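Local coordinates for protein oxidized polyvinyl alcohol hydrolase (Sphingopyxis, PDB 3WLA) that hydrolyses beta-diketones such as 4,6-nonanedione and cleaves oxidized polyvinyl alcohol in the second step of polyvinyl alcohol degradation, at residues Thr198-Phe201 against Gln202-Arg205. Residues are numbered along the deposited sequence; the frame is centred on the assembly and turned at random.
Sequences TVPF and QETR
F201 and R205, one helical turn apart, illustrate how the first turn of a helix can be tied together by side chains as well as by its backbone. CZ of the phenyl ring lies over the centre of the R205 guanidinium, 3.8 Å above its plane, while the two planes are inclined by 39°, so the overlap is oblique rather than a flat stack. A chi1 of 172° turns the F201 ring away from its own backbone N and brings CE2 and CZ to R205. Q202 holds one terminal nitrogen of the guanidinium: its OE1 accepts a 2.7 Å bond from R205 NH1, tilted from the guanidinium plane, and its amide stands perpendicular to the F201 ring, with Q202 NE2 3.6 Å from F201 CD2. With an alanine at R205, Q202 OE1 is likely to lose this donor, D256 its charged partner, and CE2 and CZ of F201 the guanidinium beside them. The backbone closes the same turn: T204 N bonds to O of P200, the N-cap residue, and R205 N to F201 O, each at 2.9 Å. V199, just before the cap, meets E203; their side chains cross at about a right angle, with E203 OE2 3.5 Å from V199 CG2. A water accepts from both V199 N and T204 OG1, linking the incoming loop to the helix. This surface turn begins helix 201-210, after the loop that follows strand 181-185 of the alpha/beta-hydrolase sheet. Strand 253-256 packs against it through L253, which touches F201 and R205, and D256, which forms a salt bridge with R205 NH2.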
ATOM      1  N   THR A 198      11.158  12.330  15.499  1.00 29.22           N
ATOM      2  CA  THR A 198      11.900  12.055  14.246  1.00 28.58           C
ATOM      3  C   THR A 198      13.302  12.682  14.201  1.00 26.78           C
ATOM      4  O   THR A 198      13.484  13.777  14.699  1.00 28.26           O
ATOM      5  CB  THR A 198      11.082  12.604  13.011  1.00 27.52           C
ATOM      6  OG1 THR A 198       9.814  11.951  13.000  1.00 29.98           O
ATOM      7  CG2 THR A 198      11.788  12.298  11.635  1.00 25.72           C
ATOM      8  N   VAL A 199      14.289  11.968  13.679  1.00 28.33           N
ATOM      9  CA  VAL A 199      15.621  12.547  13.495  1.00 31.46           C
ATOM     10  C   VAL A 199      15.781  12.444  11.963  1.00 34.88           C
ATOM     11  O   VAL A 199      15.107  11.621  11.313  1.00 34.23           O
ATOM     12  CB  VAL A 199      16.720  11.806  14.274  1.00 30.66           C
ATOM     13  CG1 VAL A 199      16.496  12.051  15.773  1.00 31.43           C
ATOM     14  CG2 VAL A 199      16.702  10.304  13.965  1.00 28.21           C
ATOM     15  N   PRO A 200      16.649  13.291  11.371  1.00 36.96           N
ATOM     16  CA  PRO A 200      16.891  13.338   9.921  1.00 36.71           C
ATOM     17  C   PRO A 200      17.163  12.022   9.242  1.00 36.88           C
ATOM     18  O   PRO A 200      17.480  11.023   9.885  1.00 37.39           O
ATOM     19  CB  PRO A 200      18.047  14.329   9.800  1.00 37.82           C
ATOM     20  CG  PRO A 200      18.817  14.073  11.072  1.00 39.36           C
ATOM     21  CD  PRO A 200      17.668  14.077  12.077  1.00 37.82           C
ATOM     22  N   PHE A 201      17.040  12.041   7.918  1.00 35.77           N
ATOM     23  CA  PHE A 201      17.238  10.870   7.090  1.00 36.49           C
ATOM     24  C   PHE A 201      18.486  10.053   7.401  1.00 37.56           C
ATOM     25  O   PHE A 201      18.406   8.849   7.596  1.00 37.93           O
ATOM     26  CB  PHE A 201      17.288  11.286   5.613  1.00 34.08           C
ATOM     27  CG  PHE A 201      17.680  10.181   4.688  1.00 33.68           C
ATOM     28  CD1 PHE A 201      16.830   9.098   4.470  1.00 31.93           C
ATOM     29  CD2 PHE A 201      18.884  10.235   4.007  1.00 33.94           C
ATOM     30  CE1 PHE A 201      17.175   8.085   3.576  1.00 32.49           C
ATOM     31  CE2 PHE A 201      19.251   9.240   3.106  1.00 33.31           C
ATOM     32  CZ  PHE A 201      18.392   8.151   2.881  1.00 33.00           C
ATOM     33  N   GLN A 202      19.641  10.705   7.433  1.00 37.89           N
ATOM     34  CA  GLN A 202      20.902   9.997   7.633  1.00 39.75           C
ATOM     35  C   GLN A 202      20.986   9.222   8.954  1.00 38.26           C
ATOM     36  O   GLN A 202      21.403   8.060   8.985  1.00 37.26           O
ATOM     37  CB  GLN A 202      22.080  10.994   7.509  1.00 42.18           C
ATOM     38  CG  GLN A 202      23.211  10.519   6.606  1.00 47.11           C
ATOM     39  CD  GLN A 202      22.787  10.387   5.129  1.00 50.63           C
ATOM     40  OE1 GLN A 202      23.006   9.325   4.494  1.00 50.83           O
ATOM     41  NE2 GLN A 202      22.177  11.460   4.578  1.00 50.67           N
ATOM     42  N   GLU A 203      20.638   9.900  10.040  1.00 38.36           N
ATOM     43  CA  GLU A 203      20.636   9.295  11.365  1.00 38.96           C
ATOM     44  C   GLU A 203      19.600   8.152  11.352  1.00 37.77           C
ATOM     45  O   GLU A 203      19.842   7.059  11.870  1.00 36.94           O
ATOM     46  CB  GLU A 203      20.253  10.352  12.418  1.00 42.69           C
ATOM     47  CG  GLU A 203      20.673   9.937  13.891  1.00 48.54           C
ATOM     48  CD  GLU A 203      20.108  10.858  15.032  1.00 52.24           C
ATOM     49  OE1 GLU A 203      20.277  12.116  14.961  1.00 55.11           O
ATOM     50  OE2 GLU A 203      19.511  10.316  16.015  1.00 52.05           O
ATOM     51  N   THR A 204      18.445   8.404  10.724  1.00 37.27           N
ATOM     52  CA  THR A 204      17.391   7.389  10.671  1.00 36.25           C
ATOM     53  C   THR A 204      17.888   6.155   9.990  1.00 36.10           C
ATOM     54  O   THR A 204      17.641   5.063  10.489  1.00 36.11           O
ATOM     55  CB  THR A 204      16.115   7.885   9.977  1.00 34.91           C
ATOM     56  OG1 THR A 204      15.541   8.908  10.770  1.00 34.65           O
ATOM     57  CG2 THR A 204      15.076   6.774   9.879  1.00 35.24           C
ATOM     58  N   ARG A 205      18.626   6.314   8.884  1.00 35.30           N
ATOM     59  CA  ARG A 205      19.173   5.148   8.158  1.00 36.05           C
ATOM     60  C   ARG A 205      20.133   4.389   9.050  1.00 36.75           C
ATOM     61  O   ARG A 205      20.175   3.148   9.059  1.00 35.72           O
ATOM     62  CB  ARG A 205      19.995   5.559   6.920  1.00 35.86           C
ATOM     63  CG  ARG A 205      19.422   5.187   5.630  1.00 36.56           C
ATOM     64  CD  ARG A 205      20.438   4.910   4.546  1.00 37.49           C
ATOM     65  NE  ARG A 205      21.334   6.010   4.256  1.00 37.12           N
ATOM     66  CZ  ARG A 205      21.834   6.258   3.037  1.00 36.09           C
ATOM     67  NH1 ARG A 205      22.669   7.270   2.842  1.00 37.29           N
ATOM     68  NH2 ARG A 205      21.444   5.530   2.001  1.00 35.24           N
TER
HETATM   69  O   HOH W   1      13.721   9.278  12.766  1.00 25.50           O